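Local structure of inorganic pyrophosphatase (Anaplasma phagocytophilum, 3LD3) at residues 52-55 against 60-63; 115-120 against 158-163; 67-72 against 164-169; 151-156 against 175-180. The protein probably catalyses the magnesium-dependent hydrolysis of inorganic pyrophosphate to two phosphate ions, working as a homohexamer. All coordinates share one frame; numbering follows the deposited sequence. Where two conformers were deposited one is given.

Contact 1 of 4, residues 52-55 against 60-63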
loop_
_atom_site.group_PDB
_atom_site.type_symbol
_atom_site.label_atom_id
_atom_site.label_comp_id
_atom_site.label_asym_id
_atom_site.label_seq_id
_atom_site.Cartn_x
_atom_site.Cartn_y
_atom_site.Cartn_z
ATOM N N TYR A 52 -8.170 0.245 16.272
ATOM C CA TYR A 52 -7.527 1.047 17.283
ATOM C C TYR A 52 -8.577 1.829 18.072
ATOM O O TYR A 52 -9.687 2.103 17.579
ATOM C CB TYR A 52 -6.548 2.055 16.659
ATOM C CG TYR A 52 -5.481 1.468 15.768
ATOM C CD1 TYR A 52 -4.325 0.921 16.318
ATOM C CD2 TYR A 52 -5.610 1.491 14.357
ATOM C CE1 TYR A 52 -3.334 0.349 15.520
ATOM C CE2 TYR A 52 -4.615 0.950 13.546
ATOM C CZ TYR A 52 -3.474 0.403 14.134
ATOM O OH TYR A 52 -2.470 -0.137 13.373
ATOM N N GLU A 53 -8.186 2.185 19.289
ATOM C CA GLU A 53 -8.971 3.035 20.165
ATOM C C GLU A 53 -8.074 3.855 21.038
ATOM O O GLU A 53 -7.150 3.331 21.633
ATOM C CB GLU A 53 -9.847 2.187 21.092
ATOM C CG GLU A 53 -10.879 1.343 20.345
ATOM C CD GLU A 53 -11.931 0.670 21.270
ATOM O OE1 GLU A 53 -12.843 -0.018 20.727
ATOM O OE2 GLU A 53 -11.813 0.826 22.516
ATOM N N PHE A 54 -8.396 5.138 21.197
ATOM C CA PHE A 54 -7.676 5.967 22.146
ATOM C C PHE A 54 -8.117 5.723 23.579
ATOM O O PHE A 54 -9.304 5.512 23.847
ATOM C CB PHE A 54 -7.844 7.460 21.813
ATOM C CG PHE A 54 -6.892 7.927 20.801
ATOM C CD1 PHE A 54 -5.569 8.161 21.157
ATOM C CD2 PHE A 54 -7.260 8.026 19.472
ATOM C CE1 PHE A 54 -4.635 8.555 20.221
ATOM C CE2 PHE A 54 -6.336 8.425 18.510
ATOM C CZ PHE A 54 -5.024 8.687 18.885
ATOM N N ASP A 55 -7.144 5.792 24.479
ATOM C CA ASP A 55 -7.375 5.763 25.911
ATOM C C ASP A 55 -7.406 7.204 26.433
ATOM O O ASP A 55 -6.499 7.999 26.143
ATOM C CB ASP A 55 -6.248 4.999 26.574
ATOM C CG ASP A 55 -6.534 4.654 28.018
ATOM O OD1 ASP A 55 -6.471 5.574 28.863
ATOM O OD2 ASP A 55 -6.767 3.447 28.307
ATOM N N ALA A 60 -2.879 7.346 24.815
ATOM C CA ALA A 60 -2.254 6.398 23.912
ATOM C C ALA A 60 -3.288 5.775 22.989
ATOM O O ALA A 60 -4.446 5.593 23.367
ATOM C CB ALA A 60 -1.561 5.321 24.695
ATOM N N LEU A 61 -2.850 5.434 21.784
ATOM C CA LEU A 61 -3.654 4.647 20.851
ATOM C C LEU A 61 -3.386 3.159 21.110
ATOM O O LEU A 61 -2.254 2.747 21.091
ATOM C CB LEU A 61 -3.229 4.955 19.433
ATOM C CG LEU A 61 -4.146 4.444 18.337
ATOM C CD1 LEU A 61 -5.474 5.194 18.352
ATOM C CD2 LEU A 61 -3.429 4.567 17.009
ATOM N N TRP A 62 -4.434 2.381 21.351
ATOM C CA TRP A 62 -4.322 0.977 21.621
ATOM C C TRP A 62 -4.940 0.180 20.501
ATOM O O TRP A 62 -5.882 0.625 19.872
ATOM C CB TRP A 62 -5.114 0.639 22.902
ATOM C CG TRP A 62 -4.440 1.075 24.157
ATOM C CD1 TRP A 62 -4.406 2.343 24.676
ATOM C CD2 TRP A 62 -3.734 0.253 25.066
ATOM N NE1 TRP A 62 -3.692 2.350 25.839
ATOM C CE2 TRP A 62 -3.266 1.083 26.105
ATOM C CE3 TRP A 62 -3.438 -1.106 25.106
ATOM C CZ2 TRP A 62 -2.547 0.588 27.183
ATOM C CZ3 TRP A 62 -2.686 -1.579 26.157
ATOM C CH2 TRP A 62 -2.266 -0.731 27.189
ATOM N N VAL A 63 -4.439 -1.035 20.281
ATOM C CA VAL A 63 -5.157 -1.986 19.501
ATOM C C VAL A 63 -6.228 -2.601 20.424
ATOM O O VAL A 63 -5.892 -3.390 21.317
ATOM C CB VAL A 63 -4.226 -3.098 18.986
ATOM C CG1 VAL A 63 -5.020 -4.095 18.148
ATOM C CG2 VAL A 63 -3.066 -2.466 18.138
#
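Leu61 turns CG anti to its backbone N (chi1 -168°), while Phe54 across the strand pair sets CG beside its own N (chi1 -84°); together these torsions bring Leu61 CD1 over a face of the Phe54 ring. Leu61 CD1 sits 3.5 Å from the Phe54 ring centroid, displaced toward the rim on the CE2 side, in a CH-pi contact. The same methyl packs against CB of Tyr52, and the other branch, CD2, lies near CG and CD1 of the Tyr52 ring, so the forked leucine fills the gap between two aromatic residues on one face of the sheet. Val63 CG2 extends that apolar row, 3.9 Å from Tyr52 CE1. Tyr52 OH is bound by the backbone N of Met102 of the second subunit, which also packs on Leu61. Trp62, on the other face, runs beside Asp55 of the turn, with Asp55 CB 3.7 Å from Trp62 CD1. Their polar ends are both held by Asn58 of the connecting turn: its backbone N meets Asp55 OD1 and its OD1 takes the indole NE1. Glu53 leads away to a salt bridge with Lys51, a predicted substrate ligand. Glu53 and Trp62 form the antiparallel hydrogen-bonded pair, with Glu53 N to Trp62 O at 2.8 Å and Trp62 N to Glu53 O at 2.9 Å. Toward the turn, Asp55 N gives a nearly straight bond of 2.9 Å to Ala60 O. The arrangement is a two-stranded beta hairpin, 50-54 with 61-66, whose Tyr52, Leu61 and Val63 pack against the second subunit.

Contact 2 of 4, residues 115-120 against 158-163. With PO4 (phosphate ion), chain C.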
loop_
_atom_site.group_PDB
_atom_site.type_symbol
_atom_site.label_atom_id
_atom_site.label_comp_id
_atom_site.label_asym_id
_atom_site.label_seq_id
_atom_site.Cartn_x
_atom_site.Cartn_y
_atom_site.Cartn_z
ATOM N N LEU A 115 -26.955 6.889 11.895
ATOM C CA LEU A 115 -27.543 5.572 11.821
ATOM C C LEU A 115 -27.813 5.145 13.244
ATOM O O LEU A 115 -26.888 4.983 14.050
ATOM C CB LEU A 115 -26.611 4.579 11.126
ATOM C CG LEU A 115 -27.131 3.171 10.912
ATOM C CD1 LEU A 115 -28.450 3.164 10.110
ATOM C CD2 LEU A 115 -26.014 2.309 10.224
ATOM N N MET A 116 -29.090 4.960 13.574
ATOM C CA MET A 116 -29.440 4.483 14.902
ATOM C C MET A 116 -29.215 2.979 15.018
ATOM O O MET A 116 -29.506 2.208 14.106
ATOM C CB MET A 116 -30.907 4.811 15.240
ATOM C CG MET A 116 -31.310 6.248 15.035
ATOM S SD MET A 116 -30.222 7.488 15.774
ATOM C CE MET A 116 -30.345 7.173 17.543
ATOM N N MET A 117 -28.705 2.561 16.161
ATOM C CA MET A 117 -28.516 1.167 16.434
ATOM C C MET A 117 -28.375 0.969 17.920
ATOM O O MET A 117 -27.954 1.886 18.643
ATOM C CB MET A 117 -27.277 0.623 15.700
ATOM C CG MET A 117 -25.974 1.139 16.204
ATOM S SD MET A 117 -24.620 0.640 15.086
ATOM C CE MET A 117 -25.116 1.433 13.571
ATOM N N ASN A 118 -28.758 -0.225 18.354
ATOM C CA ASN A 118 -28.609 -0.672 19.726
ATOM C C ASN A 118 -27.673 -1.867 19.734
ATOM O O ASN A 118 -27.791 -2.748 18.890
ATOM C CB ASN A 118 -29.957 -1.100 20.301
ATOM C CG ASN A 118 -30.907 0.056 20.455
ATOM O OD1 ASN A 118 -32.111 -0.101 20.252
ATOM N ND2 ASN A 118 -30.377 1.232 20.803
ATOM N N ASP A 119 -26.749 -1.889 20.684
ATOM C CA ASP A 119 -25.816 -3.016 20.801
ATOM C C ASP A 119 -25.598 -3.413 22.261
ATOM O O ASP A 119 -26.399 -3.046 23.127
ATOM C CB ASP A 119 -24.510 -2.693 20.064
ATOM C CG ASP A 119 -23.711 -1.571 20.719
ATOM O OD1 ASP A 119 -22.634 -1.246 20.182
ATOM O OD2 ASP A 119 -24.133 -1.044 21.761
ATOM N N GLU A 120 -24.542 -4.191 22.526
ATOM C CA GLU A 120 -24.240 -4.671 23.877
ATOM C C GLU A 120 -23.941 -3.530 24.871
ATOM O O GLU A 120 -24.044 -3.722 26.082
ATOM C CB GLU A 120 -23.095 -5.703 23.854
ATOM C CG GLU A 120 -21.694 -5.160 23.501
ATOM C CD GLU A 120 -21.437 -4.975 21.987
ATOM O OE1 GLU A 120 -22.310 -5.298 21.146
ATOM O OE2 GLU A 120 -20.340 -4.493 21.647
ATOM N N HIS A 158 -25.051 -2.728 6.765
ATOM C CA HIS A 158 -24.593 -4.111 6.674
ATOM C C HIS A 158 -23.345 -4.346 7.562
ATOM O O HIS A 158 -23.249 -5.349 8.313
ATOM C CB HIS A 158 -24.355 -4.443 5.192
ATOM C CG HIS A 158 -23.831 -5.810 4.938
ATOM N ND1 HIS A 158 -22.514 -6.145 5.159
ATOM C CD2 HIS A 158 -24.442 -6.936 4.490
ATOM C CE1 HIS A 158 -22.328 -7.413 4.842
ATOM N NE2 HIS A 158 -23.495 -7.927 4.464
ATOM N N PHE A 159 -22.386 -3.425 7.490
ATOM C CA PHE A 159 -21.183 -3.522 8.301
ATOM C C PHE A 159 -21.516 -3.670 9.797
ATOM O O PHE A 159 -21.005 -4.546 10.470
ATOM C CB PHE A 159 -20.246 -2.326 8.041
ATOM C CG PHE A 159 -19.000 -2.327 8.893
ATOM C CD1 PHE A 159 -17.879 -3.063 8.513
ATOM C CD2 PHE A 159 -18.964 -1.642 10.102
ATOM C CE1 PHE A 159 -16.724 -3.108 9.326
ATOM C CE2 PHE A 159 -17.821 -1.681 10.913
ATOM C CZ PHE A 159 -16.701 -2.399 10.521
ATOM N N PHE A 160 -22.333 -2.772 10.329
ATOM C CA PHE A 160 -22.618 -2.814 11.752
ATOM C C PHE A 160 -23.510 -4.011 12.099
ATOM O O PHE A 160 -23.387 -4.571 13.197
ATOM C CB PHE A 160 -23.190 -1.472 12.222
ATOM C CG PHE A 160 -22.131 -0.399 12.289
ATOM C CD1 PHE A 160 -21.160 -0.464 13.275
ATOM C CD2 PHE A 160 -22.032 0.559 11.302
ATOM C CE1 PHE A 160 -20.120 0.469 13.315
ATOM C CE2 PHE A 160 -21.017 1.494 11.343
ATOM C CZ PHE A 160 -20.077 1.458 12.360
ATOM N N SER A 161 -24.321 -4.441 11.135
ATOM C CA SER A 161 -25.191 -5.613 11.329
ATOM C C SER A 161 -24.401 -6.906 11.493
ATOM O O SER A 161 -24.853 -7.819 12.212
ATOM C CB SER A 161 -26.189 -5.763 10.175
ATOM O OG SER A 161 -27.202 -4.781 10.209
ATOM N N PHE A 162 -23.218 -7.003 10.860
ATOM C CA PHE A 162 -22.551 -8.301 10.716
ATOM C C PHE A 162 -21.119 -8.389 11.229
ATOM O O PHE A 162 -20.596 -9.496 11.449
ATOM C CB PHE A 162 -22.652 -8.799 9.258
ATOM C CG PHE A 162 -24.069 -8.985 8.786
ATOM C CD1 PHE A 162 -24.916 -9.893 9.425
ATOM C CD2 PHE A 162 -24.581 -8.246 7.726
ATOM C CE1 PHE A 162 -26.227 -10.030 9.013
ATOM C CE2 PHE A 162 -25.897 -8.385 7.304
ATOM C CZ PHE A 162 -26.723 -9.274 7.951
ATOM N N TYR A 163 -20.462 -7.250 11.443
ATOM C CA TYR A 163 -19.047 -7.291 11.815
ATOM C C TYR A 163 -18.730 -7.909 13.157
ATOM O O TYR A 163 -17.598 -8.346 13.376
ATOM C CB TYR A 163 -18.367 -5.923 11.706
ATOM C CG TYR A 163 -18.529 -4.944 12.836
ATOM C CD1 TYR A 163 -17.422 -4.321 13.394
ATOM C CD2 TYR A 163 -19.778 -4.622 13.346
ATOM C CE1 TYR A 163 -17.571 -3.346 14.399
ATOM C CE2 TYR A 163 -19.927 -3.678 14.354
ATOM C CZ TYR A 163 -18.812 -3.040 14.860
ATOM O OH TYR A 163 -18.975 -2.063 15.833
HETATM P P PO4 C . -17.037 -1.089 18.979
HETATM O O1 PO4 C . -18.382 -1.284 19.633
HETATM O O2 PO4 C . -15.949 -1.824 19.742
HETATM O O3 PO4 C . -17.044 -1.636 17.566
HETATM O O4 PO4 C . -16.747 0.412 18.935
HETATM O O HOH W 1 -21.461 -1.803 17.235
#
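Met117 meets Phe160 through the last two atoms of its side chain: CE lies 3.7 Å from Phe160 CG, and Met117 SD stands 4.5 Å from the Phe160 ring centroid. The sulfur is 36° off the ring normal, an oblique Met-aromatic contact. A bend at chi3 (61°) turns CE so that it and SD both rest against CB and CG at the base of the ring. Leu115 CD2 adds a looser apolar touch, 4.5 Å from Phe160 CD2. Phe159, the preceding residue on the helix, puts CD2 over the centre of one face of the Phe160 ring. This buried seam joins strand 106-119, part of the OB-like beta barrel of this family, to the C-terminal end of helix 150-162, close to the predicted active site: Asp124, a predicted magnesium ligand, lies near Met117, and Tyr77, a predicted substrate ligand, near Phe160. Farther along both segments the link becomes polar. A water donates to Asp119 OD1 at 3.2 Å and to Tyr163 OH at 2.9 Å, bridging Asp119 of the strand and Tyr163. Tyr163 OH, on a residue itself predicted to bind substrate, donates to phosphate O3 over 2.6 Å, with that oxygen near the ring plane at the edge. Phe159 CE2 lies over one face of that tyrosine ring, offset toward its rim. The phosphate is also hydrogen-bonded by Lys121, Lys164 and Arg65, and behind Lys164 stands Glu120, joined to it by a salt bridge.

Contact 3 of 4, residues 67-72 against 164-169. With PO4 (phosphate ion), chain C.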
loop_
_atom_site.group_PDB
_atom_site.type_symbol
_atom_site.label_atom_id
_atom_site.label_comp_id
_atom_site.label_asym_id
_atom_site.label_seq_id
_atom_site.Cartn_x
_atom_site.Cartn_y
_atom_site.Cartn_z
ATOM N N LEU A 67 -10.493 -7.315 13.939
ATOM C CA LEU A 67 -11.865 -7.796 13.712
ATOM C C LEU A 67 -11.774 -9.268 13.324
ATOM O O LEU A 67 -10.954 -9.649 12.507
ATOM C CB LEU A 67 -12.571 -7.028 12.592
ATOM C CG LEU A 67 -12.723 -5.510 12.656
ATOM C CD1 LEU A 67 -13.582 -4.972 11.498
ATOM C CD2 LEU A 67 -13.304 -5.145 14.032
ATOM N N PRO A 68 -12.632 -10.124 13.919
ATOM C CA PRO A 68 -12.563 -11.519 13.573
ATOM C C PRO A 68 -13.210 -11.836 12.232
ATOM O O PRO A 68 -12.845 -12.838 11.609
ATOM C CB PRO A 68 -13.283 -12.218 14.731
ATOM C CG PRO A 68 -13.968 -11.255 15.436
ATOM C CD PRO A 68 -13.403 -9.884 15.138
ATOM N N THR A 69 -14.055 -10.927 11.764
ATOM C CA THR A 69 -14.739 -11.005 10.494
ATOM C C THR A 69 -13.871 -10.349 9.414
ATOM O O THR A 69 -13.028 -9.464 9.728
ATOM C CB THR A 69 -16.087 -10.327 10.575
ATOM O OG1 THR A 69 -15.970 -9.012 11.155
ATOM C CG2 THR A 69 -17.059 -11.212 11.496
ATOM N N ALA A 70 -14.065 -10.783 8.176
ATOM C CA ALA A 70 -13.290 -10.271 7.030
ATOM C C ALA A 70 -14.007 -9.041 6.505
ATOM O O ALA A 70 -14.562 -9.025 5.378
ATOM C CB ALA A 70 -13.115 -11.320 5.953
ATOM N N MET A 71 -14.100 -8.032 7.376
ATOM C CA MET A 71 -14.782 -6.762 7.064
ATOM C C MET A 71 -13.805 -5.611 7.287
ATOM O O MET A 71 -12.779 -5.794 7.914
ATOM C CB MET A 71 -16.054 -6.571 7.902
ATOM C CG MET A 71 -16.980 -7.750 7.743
ATOM S SD MET A 71 -18.642 -7.571 8.366
ATOM C CE MET A 71 -19.427 -6.681 7.055
ATOM N N TYR A 72 -14.129 -4.441 6.770
ATOM C CA TYR A 72 -13.265 -3.260 6.957
ATOM C C TYR A 72 -14.177 -2.071 7.167
ATOM O O TYR A 72 -15.304 -2.034 6.648
ATOM C CB TYR A 72 -12.288 -3.067 5.745
ATOM C CG TYR A 72 -13.002 -2.719 4.469
ATOM C CD1 TYR A 72 -13.297 -1.407 4.144
ATOM C CD2 TYR A 72 -13.375 -3.719 3.565
ATOM C CE1 TYR A 72 -13.984 -1.068 2.987
ATOM C CE2 TYR A 72 -14.061 -3.421 2.407
ATOM C CZ TYR A 72 -14.376 -2.092 2.096
ATOM O OH TYR A 72 -15.121 -1.752 0.957
ATOM N N LYS A 164 -19.732 -7.945 14.045
ATOM C CA LYS A 164 -19.587 -8.524 15.370
ATOM C C LYS A 164 -20.214 -9.925 15.493
ATOM O O LYS A 164 -20.237 -10.482 16.590
ATOM C CB LYS A 164 -20.231 -7.614 16.427
ATOM C CG LYS A 164 -19.362 -6.433 16.835
ATOM C CD LYS A 164 -20.169 -5.422 17.677
ATOM C CE LYS A 164 -19.260 -4.434 18.367
ATOM N NZ LYS A 164 -20.016 -3.381 19.102
ATOM N N LYS A 165 -20.648 -10.520 14.382
ATOM C CA LYS A 165 -21.355 -11.800 14.441
ATOM C C LYS A 165 -20.533 -12.929 15.033
ATOM O O LYS A 165 -21.104 -13.906 15.533
ATOM C CB LYS A 165 -21.849 -12.211 13.053
ATOM C CG LYS A 165 -23.115 -11.537 12.628
ATOM C CD LYS A 165 -24.354 -12.125 13.309
ATOM C CE LYS A 165 -25.531 -11.229 13.086
ATOM N NZ LYS A 165 -26.803 -11.761 13.676
ATOM N N LEU A 166 -19.206 -12.855 14.937
ATOM C CA LEU A 166 -18.349 -13.922 15.467
ATOM C C LEU A 166 -17.935 -13.702 16.925
ATOM O O LEU A 166 -17.205 -14.519 17.498
ATOM C CB LEU A 166 -17.116 -14.110 14.575
ATOM C CG LEU A 166 -17.476 -14.512 13.149
ATOM C CD1 LEU A 166 -16.222 -14.730 12.277
ATOM C CD2 LEU A 166 -18.354 -15.782 13.125
ATOM N N GLU A 167 -18.399 -12.613 17.521
ATOM C CA GLU A 167 -18.173 -12.335 18.931
ATOM C C GLU A 167 -19.484 -12.590 19.687
ATOM O O GLU A 167 -20.400 -11.795 19.645
ATOM C CB GLU A 167 -17.691 -10.893 19.115
ATOM C CG GLU A 167 -16.280 -10.700 18.596
ATOM C CD GLU A 167 -16.020 -9.337 17.978
ATOM O OE1 GLU A 167 -16.635 -8.991 16.937
ATOM O OE2 GLU A 167 -15.179 -8.601 18.536
ATOM N N LYS A 168 -19.520 -13.712 20.387
ATOM C CA LYS A 168 -20.763 -14.281 20.903
ATOM C C LYS A 168 -21.517 -13.418 21.888
ATOM O O LYS A 168 -22.739 -13.552 21.997
ATOM C CB LYS A 168 -20.486 -15.643 21.580
ATOM C CG LYS A 168 -19.349 -15.589 22.625
ATOM C CD LYS A 168 -18.933 -16.965 23.105
ATOM C CE LYS A 168 -19.880 -17.466 24.115
ATOM N NZ LYS A 168 -19.846 -16.608 25.317
ATOM N N ASP A 169 -20.799 -12.571 22.625
ATOM C CA ASP A 169 -21.419 -11.738 23.677
ATOM C C ASP A 169 -21.714 -10.318 23.225
ATOM O O ASP A 169 -22.181 -9.490 24.015
ATOM C CB ASP A 169 -20.527 -11.716 24.909
ATOM C CG ASP A 169 -20.613 -13.007 25.711
ATOM O OD1 ASP A 169 -21.210 -14.002 25.239
ATOM O OD2 ASP A 169 -20.081 -13.013 26.832
HETATM P P PO4 C . -17.037 -1.089 18.979
HETATM O O1 PO4 C . -18.382 -1.284 19.633
HETATM O O2 PO4 C . -15.949 -1.824 19.742
HETATM O O3 PO4 C . -17.044 -1.636 17.566
HETATM O O4 PO4 C . -16.747 0.412 18.935
#
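Leu166 and Glu167 pack on Thr69 and Pro68, joining the loop 164-169 to the loop 67-72. The first of these loops starts with Lys164, whose extended side chain leaves the contact and gives NZ to phosphate O1 at 2.7 Å. Lys164 also opens a type I beta turn, closed by Glu167 N bonding to Lys164 O at 3.0 Å, which presents Leu166 and Glu167 to the facing loop. Leu166 sets CG beside its backbone N (chi1 -61°), placing CG and CD1 against the Thr69 methyl; Leu166 CD1 lies 3.7 Å from Thr69 CG2. On the proline side, Leu166 CB faces Pro68 CB at 4.3 Å, and CD1 also nears the Pro68 carbonyl oxygen. Thr69 thus uses its methyl on the leucine, while its hydroxyl OG1 is bonded to the carbonyl of Tyr163. Glu167 follows, bent at chi2 (145°), and its side chain crosses Pro68 at about a right angle; Glu167 CD comes to 3.8 Å from Pro68 CG, with OE1 equally near the ring carbons. Its other oxygen, OE2, is gripped by salt bridges to Lys170 and to Arg65. The two loops therefore meet without a direct hydrogen bond, through leucine on threonine and proline and through a proline ring laid against a carboxylate. Because that carboxylate is also paired with Arg65, which binds the phosphate and is predicted to bind substrate, Glu167 links the loop contact to the anion site.

Contact 4 of 4, residues 151-156 against 175-180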
loop_
_atom_site.group_PDB
_atom_site.type_symbol
_atom_site.label_atom_id
_atom_site.label_comp_id
_atom_site.label_asym_id
_atom_site.label_seq_id
_atom_site.Cartn_x
_atom_site.Cartn_y
_atom_site.Cartn_z
ATOM N N SER A 151 -26.675 2.301 -1.987
ATOM C CA SER A 151 -25.869 1.104 -1.860
ATOM C C SER A 151 -24.762 1.327 -0.832
ATOM O O SER A 151 -24.435 0.421 -0.071
ATOM C CB SER A 151 -25.277 0.641 -3.206
ATOM O OG SER A 151 -24.540 1.662 -3.870
ATOM N N PHE A 152 -24.208 2.541 -0.799
ATOM C CA PHE A 152 -23.156 2.869 0.181
ATOM C C PHE A 152 -23.739 2.940 1.592
ATOM O O PHE A 152 -23.169 2.417 2.550
ATOM C CB PHE A 152 -22.462 4.159 -0.190
ATOM C CG PHE A 152 -21.430 4.605 0.806
ATOM C CD1 PHE A 152 -20.258 3.870 0.967
ATOM C CD2 PHE A 152 -21.643 5.726 1.593
ATOM C CE1 PHE A 152 -19.286 4.296 1.892
ATOM C CE2 PHE A 152 -20.680 6.144 2.520
ATOM C CZ PHE A 152 -19.531 5.434 2.658
ATOM N N LEU A 153 -24.898 3.588 1.720
ATOM C CA LEU A 153 -25.565 3.656 3.004
ATOM C C LEU A 153 -25.894 2.261 3.513
ATOM O O LEU A 153 -25.714 1.974 4.688
ATOM C CB LEU A 153 -26.828 4.486 2.910
ATOM C CG LEU A 153 -26.653 5.964 2.541
ATOM C CD1 LEU A 153 -27.998 6.629 2.293
ATOM C CD2 LEU A 153 -25.895 6.679 3.641
ATOM N N ASP A 154 -26.376 1.407 2.603
ATOM C CA ASP A 154 -26.665 0.023 2.935
ATOM C C ASP A 154 -25.399 -0.760 3.337
ATOM O O ASP A 154 -25.479 -1.624 4.195
ATOM C CB ASP A 154 -27.377 -0.664 1.764
ATOM C CG ASP A 154 -28.819 -0.182 1.574
ATOM O OD1 ASP A 154 -29.387 0.537 2.446
ATOM O OD2 ASP A 154 -29.393 -0.512 0.518
ATOM N N SER A 155 -24.246 -0.478 2.716
ATOM C CA SER A 155 -22.977 -1.103 3.141
ATOM C C SER A 155 -22.645 -0.744 4.591
ATOM O O SER A 155 -22.129 -1.580 5.347
ATOM C CB SER A 155 -21.789 -0.740 2.207
ATOM O OG SER A 155 -21.197 0.521 2.519
ATOM N N ILE A 156 -22.941 0.492 4.998
ATOM C CA ILE A 156 -22.697 0.879 6.385
ATOM C C ILE A 156 -23.610 0.112 7.331
ATOM O O ILE A 156 -23.136 -0.428 8.334
ATOM C CB ILE A 156 -22.842 2.398 6.597
ATOM C CG1 ILE A 156 -21.783 3.134 5.777
ATOM C CG2 ILE A 156 -22.749 2.746 8.063
ATOM C CD1 ILE A 156 -21.999 4.688 5.789
ATOM N N GLY A 175 -31.036 0.096 13.283
ATOM C CA GLY A 175 -32.282 0.797 12.991
ATOM C C GLY A 175 -32.242 1.577 11.689
ATOM O O GLY A 175 -31.689 1.122 10.692
ATOM N N CYS A 176 -32.816 2.771 11.695
ATOM C CA CYS A 176 -32.926 3.552 10.480
ATOM C C CYS A 176 -31.952 4.720 10.490
ATOM O O CYS A 176 -31.448 5.097 11.534
ATOM C CB CYS A 176 -34.338 4.074 10.331
ATOM S SG CYS A 176 -35.496 2.722 10.131
ATOM N N TRP A 177 -31.724 5.268 9.304
ATOM C CA TRP A 177 -30.997 6.521 9.146
ATOM C C TRP A 177 -31.898 7.685 9.554
ATOM O O TRP A 177 -33.126 7.666 9.287
ATOM C CB TRP A 177 -30.591 6.694 7.685
ATOM C CG TRP A 177 -29.460 5.801 7.274
ATOM C CD1 TRP A 177 -29.534 4.617 6.605
ATOM C CD2 TRP A 177 -28.073 6.066 7.478
ATOM N NE1 TRP A 177 -28.276 4.105 6.405
ATOM C CE2 TRP A 177 -27.353 4.973 6.926
ATOM C CE3 TRP A 177 -27.367 7.106 8.075
ATOM C CZ2 TRP A 177 -25.974 4.895 6.970
ATOM C CZ3 TRP A 177 -25.980 7.028 8.117
ATOM C CH2 TRP A 177 -25.303 5.935 7.545
ATOM N N GLN A 178 -31.313 8.678 10.209
ATOM C CA GLN A 178 -31.965 9.980 10.432
ATOM C C GLN A 178 -31.099 11.071 9.845
ATOM O O GLN A 178 -29.899 10.854 9.592
ATOM C CB GLN A 178 -32.197 10.200 11.909
ATOM C CG GLN A 178 -32.988 9.047 12.529
ATOM C CD GLN A 178 -33.362 9.285 13.971
ATOM O OE1 GLN A 178 -32.748 10.095 14.670
ATOM N NE2 GLN A 178 -34.375 8.558 14.434
ATOM N N ASP A 179 -31.715 12.227 9.625
ATOM C CA ASP A 179 -31.151 13.274 8.773
ATOM C C ASP A 179 -30.083 14.092 9.510
ATOM O O ASP A 179 -29.799 13.866 10.695
ATOM C CB ASP A 179 -32.255 14.168 8.170
ATOM C CG ASP A 179 -33.072 14.906 9.215
ATOM O OD1 ASP A 179 -32.676 14.980 10.406
ATOM O OD2 ASP A 179 -34.135 15.474 8.828
ATOM N N ALA A 180 -29.474 15.025 8.799
ATOM C CA ALA A 180 -28.415 15.855 9.387
ATOM C C ALA A 180 -28.878 16.617 10.642
ATOM O O ALA A 180 -28.155 16.704 11.640
ATOM C CB ALA A 180 -27.851 16.811 8.350
HETATM O O HOH W 2 -29.086 1.552 5.087
#
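Leu153 and Ile156, one helical turn apart, grip the six-membered ring of Trp177 from two directions. Leu153 lays CD2 over one face, 4.0 Å from the centroid of that Trp177 ring and offset toward its rim, a CH-pi contact; Leu153 CD2 is closest to Trp177 CZ2, at 3.8 Å. Ile156 comes instead at the edge, its side chain crossing that of the tryptophan at about a right angle, with Ile156 CD1 3.9 Å from Trp177 CH2. The leucine backbone joins in, since Leu153 O lies in the plane of the indole at its edge, 3.7 Å from Trp177 CZ2. Trp177 has CG beside its backbone N (chi1 -74°), and from there the indole reaches from strand 172-179 to the helix. This is helix-on-sheet packing: helix 150-162 lies against the mixed sheet, and the buried patch is completed by Leu115 of strand 106-119 and Leu128 of strand 122-131, both touching Ile156 and Trp177. Tyr145 adds a nearly parallel ring beside the indole. The NE1 edge of the tryptophan, by contrast, is where a water enters. There Trp177 NE1 donates to the water at 3.0 Å, and that water donates in turn to Asp154 OD1 at 2.8 Å, so the indole N-H is satisfied through a bridge rather than by a direct hydrogen bond to the helix. On this flank Asp154 also packs on Leu166 of the third subunit, and Ser155 on Pro68 of that same subunit.

From the N terminus, contact 1 closes first, a short hairpin complete before any other contact opens. The chain runs directly on into 67-72, which waits for 164-169 to close the long loop of contact 3. Inside that loop contact 2 is nested, tying strand 106-119 to the end of helix 150-162. Contact 4 crosses both contacts 2 and 3: it opens earlier on the same helix and closes on strand 172-179, beside strand 106-119 in the sheet. Contacts 2 and 3 touch near the phosphate, which they share. Contacts 2, 3 and 4 all reach the third subunit; contacts 1 and 3 reach the second.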